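PDB 2AAN: auracyanin-A from Chloroflexus aurantiacus, which probably accepts electrons from the membrane-bound alternative complex III and carries them as a soluble blue copper protein with one copper ion per subunit. Local coordinates for residues Thr38-Ala41 / Gly42-Val45; Glu67-Ala70 / Ala71-Ala74. All coordinates share one frame; numbering follows the deposited sequence.

Contact 1 of 2, residues Thr38-Ala41 / Gly42-Val45; sequences TVSA and GQTV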
loop_
_atom_site.group_PDB
_atom_site.type_symbol
_atom_site.label_atom_id
_atom_site.label_comp_id
_atom_site.label_asym_id
_atom_site.label_seq_id
_atom_site.Cartn_x
_atom_site.Cartn_y
_atom_site.Cartn_z
ATOM N N THR A 38 9.613 4.869 -7.925
ATOM C CA THR A 38 9.961 4.424 -9.253
ATOM C C THR A 38 10.821 3.194 -9.125
ATOM O O THR A 38 11.769 3.180 -8.348
ATOM C CB THR A 38 10.743 5.478 -10.030
ATOM O OG1 THR A 38 9.971 6.670 -10.108
ATOM C CG2 THR A 38 11.011 4.991 -11.448
ATOM N N VAL A 39 10.441 2.152 -9.859
ATOM C CA VAL A 39 11.192 0.910 -9.900
ATOM C C VAL A 39 11.244 0.476 -11.361
ATOM O O VAL A 39 10.611 1.111 -12.215
ATOM C CB VAL A 39 10.562 -0.192 -9.008
ATOM C CG1 VAL A 39 10.604 0.239 -7.524
ATOM C CG2 VAL A 39 9.128 -0.521 -9.427
ATOM N N SER A 40 11.974 -0.605 -11.629
ATOM C CA SER A 40 12.036 -1.222 -12.974
ATOM C C SER A 40 11.135 -2.433 -13.017
ATOM O O SER A 40 10.996 -3.127 -12.024
ATOM C CB SER A 40 13.464 -1.672 -13.303
ATOM O OG SER A 40 14.398 -0.678 -12.921
ATOM N N ALA A 41 10.548 -2.714 -14.174
ATOM C CA ALA A 41 9.703 -3.882 -14.321
ATOM C C ALA A 41 10.490 -5.178 -13.983
ATOM O O ALA A 41 11.641 -5.322 -14.354
ATOM C CB ALA A 41 9.143 -3.949 -15.738
ATOM N N GLY A 42 9.875 -6.090 -13.254
ATOM C CA GLY A 42 10.498 -7.375 -12.923
ATOM C C GLY A 42 11.479 -7.295 -11.754
ATOM O O GLY A 42 11.928 -8.325 -11.248
ATOM N N GLN A 43 11.838 -6.084 -11.338
ATOM C CA GLN A 43 12.761 -5.891 -10.230
ATOM C C GLN A 43 12.152 -6.412 -8.929
ATOM O O GLN A 43 10.954 -6.215 -8.692
ATOM C CB GLN A 43 13.112 -4.403 -10.091
ATOM C CG GLN A 43 14.108 -4.103 -9.001
ATOM C CD GLN A 43 14.573 -2.666 -9.007
ATOM O OE1 GLN A 43 13.835 -1.759 -9.376
ATOM N NE2 GLN A 43 15.828 -2.456 -8.616
ATOM N N THR A 44 12.987 -7.046 -8.090
ATOM C CA THR A 44 12.595 -7.442 -6.735
ATOM C C THR A 44 12.652 -6.211 -5.827
ATOM O O THR A 44 13.732 -5.618 -5.618
ATOM C CB THR A 44 13.478 -8.590 -6.133
ATOM O OG1 THR A 44 13.431 -9.735 -6.982
ATOM C CG2 THR A 44 12.973 -9.007 -4.753
ATOM N N VAL A 45 11.473 -5.840 -5.323
ATOM C CA VAL A 45 11.241 -4.670 -4.482
ATOM C C VAL A 45 10.753 -5.135 -3.112
ATOM O O VAL A 45 9.790 -5.904 -3.024
ATOM C CB VAL A 45 10.126 -3.743 -5.061
ATOM C CG1 VAL A 45 9.985 -2.441 -4.173
ATOM C CG2 VAL A 45 10.396 -3.410 -6.508
#

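Contact 2 of 2, residues Glu67-Ala70 / Ala71-Ala74; sequences EAEA and ANIA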
loop_
_atom_site.group_PDB
_atom_site.type_symbol
_atom_site.label_atom_id
_atom_site.label_comp_id
_atom_site.label_asym_id
_atom_site.label_seq_id
_atom_site.Cartn_x
_atom_site.Cartn_y
_atom_site.Cartn_z
ATOM N N GLU A 67 -8.407 4.738 -9.796
ATOM C CA GLU A 67 -8.949 5.171 -8.547
ATOM C C GLU A 67 -10.265 4.476 -8.254
ATOM O O GLU A 67 -10.583 4.226 -7.113
ATOM C CB GLU A 67 -9.175 6.692 -8.563
ATOM C CG GLU A 67 -7.890 7.554 -8.710
ATOM C CD GLU A 67 -6.994 7.660 -7.466
ATOM O OE1 GLU A 67 -7.325 7.116 -6.381
ATOM O OE2 GLU A 67 -5.923 8.310 -7.597
ATOM N N ALA A 68 -11.071 4.202 -9.273
ATOM C CA ALA A 68 -12.308 3.427 -9.053
ATOM C C ALA A 68 -12.041 2.023 -8.463
ATOM O O ALA A 68 -12.744 1.546 -7.548
ATOM C CB ALA A 68 -13.071 3.316 -10.365
ATOM N N GLU A 69 -11.011 1.348 -8.949
ATOM C CA GLU A 69 -10.722 0.036 -8.407
ATOM C C GLU A 69 -10.199 0.202 -6.963
ATOM O O GLU A 69 -10.568 -0.569 -6.087
ATOM C CB GLU A 69 -9.774 -0.748 -9.302
ATOM C CG GLU A 69 -9.564 -2.189 -8.851
ATOM C CD GLU A 69 -10.881 -2.932 -8.542
ATOM O OE1 GLU A 69 -11.843 -2.825 -9.338
ATOM O OE2 GLU A 69 -10.966 -3.594 -7.479
ATOM N N ALA A 70 -9.382 1.235 -6.720
ATOM C CA ALA A 70 -8.890 1.563 -5.362
ATOM C C ALA A 70 -10.049 1.799 -4.386
ATOM O O ALA A 70 -10.065 1.280 -3.255
ATOM C CB ALA A 70 -7.999 2.806 -5.413
ATOM N N ALA A 71 -11.014 2.600 -4.811
ATOM C CA ALA A 71 -12.131 2.914 -3.935
ATOM C C ALA A 71 -12.958 1.665 -3.615
ATOM O O ALA A 71 -13.405 1.459 -2.469
ATOM C CB ALA A 71 -13.012 3.969 -4.554
ATOM N N ASN A 72 -13.163 0.837 -4.630
ATOM C CA ASN A 72 -13.847 -0.444 -4.454
ATOM C C ASN A 72 -13.142 -1.351 -3.431
ATOM O O ASN A 72 -13.793 -1.935 -2.565
ATOM C CB ASN A 72 -14.001 -1.131 -5.819
ATOM C CG ASN A 72 -14.614 -2.530 -5.719
ATOM O OD1 ASN A 72 -13.901 -3.542 -5.841
ATOM N ND2 ASN A 72 -15.935 -2.597 -5.507
ATOM N N ILE A 73 -11.822 -1.475 -3.547
ATOM C CA ILE A 73 -11.048 -2.293 -2.639
ATOM C C ILE A 73 -11.121 -1.735 -1.220
ATOM O O ILE A 73 -11.518 -2.439 -0.272
ATOM C CB ILE A 73 -9.576 -2.417 -3.112
ATOM C CG1 ILE A 73 -9.523 -3.274 -4.361
ATOM C CG2 ILE A 73 -8.717 -3.022 -2.020
ATOM C CD1 ILE A 73 -8.268 -3.162 -5.101
ATOM N N ALA A 74 -10.797 -0.467 -1.056
ATOM C CA ALA A 74 -10.968 0.160 0.276
ATOM C C ALA A 74 -12.388 -0.017 0.820
ATOM O O ALA A 74 -12.586 -0.335 2.000
ATOM C CB ALA A 74 -10.590 1.630 0.235
#

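Contact 1 of 2, residues Thr38-Ala41 / Gly42-Val45
Ser40 and Gln43 are the outer positions of a type II beta turn, closed by a hydrogen bond from Gln43 N to Ser40 O (3.2 Å). Gly42 takes the third position with phi 81°, where a beta carbon would run into the oxygen of Ala41. The side chain of Gln43 adds a second bridge over the turn. With CG anti to the backbone N (chi1 -178°) and the chain extended beyond it, the amide reaches back across the turn. There OE1 accepts a hydrogen bond from Ser40 N at 3.1 Å, almost straight, N-H...O 173°. The same OE1 lies 3.6 Å from Val39 CB, while NE2 donates to the carbonyl oxygen of Gly17; bonds at both ends of the amide fix its rotation. Where the turn meets the strands, the two valine side chains cross at about a right angle, Val39 CG1 meeting Val45 CG2 at 3.8 Å, both buried. The turn joins strand 36-39 of one cupredoxin sheet to strand 44-50 of the other. Val39 also packs on Leu136 and Val138 of strand 133-138, and Val45 on Phe111 of strand 106-112, with Ile21 of strand 19-24 touching both valines.

Contact 2 of 2, residues Glu67-Ala70 / Ala71-Ala74
The first turns of alpha-helix 67-80, which packs beside the cupredoxin sheet that includes strand 117-122, bring Glu69 against Asn72 and Ile73. Four successive i to i+4 backbone hydrogen bonds define the helix here: Ala71 N to Glu67 O, Asn72 N to Ala68 O, Ile73 N to Glu69 O at 3.0 Å, and Ala74 N to Ala70 O at 2.9 Å. Glu69 carries CG anti to its own N (chi1 -174°), and a bend at chi2 (48°) turns the carboxylate forward, toward the next turn and Ile73. It lies side by side with the Asn72 side chain, the carboxylate and amide planes 65° apart, and crosses Ile73 at about a right angle. An alanine at Glu69 would remove the carboxylate and is likely to uncover the flank of Ile73 CG1 and CD1. On the side facing the sheet, buried Ala70 packs on Ile122 and Tyr129, and Glu67 OE1 is hydrogen-bonded to Tyr129 OH, tying the start of the helix to the loop that also carries copper ligand His128. Ile73, buried as well, touches Leu87; its CG1 lies 3.4 Å from Glu69 O and 3.5 Å from Glu69 OE2.

Both contacts are local and partly buried, yet they serve different elements. Contact 1 joins strands of the two sheets at an end of the sandwich away from the copper site, whereas contact 2 lies within one helix, where the side chain of Ala74 lies about 10 Å from the copper ion. Their centres are 23 Å apart and their nearest atoms about 16 Å, so neither touches the other. Each combines buried aliphatic residues, Val39 and Val45 in 38-45 and Ala70 and Ile73 in 67-74, with exposed ones such as Ser40 and Asn72. The chemistry differs: a side-chain amide supplements a single turn bond in contact 1, while regular main-chain bonding carries contact 2.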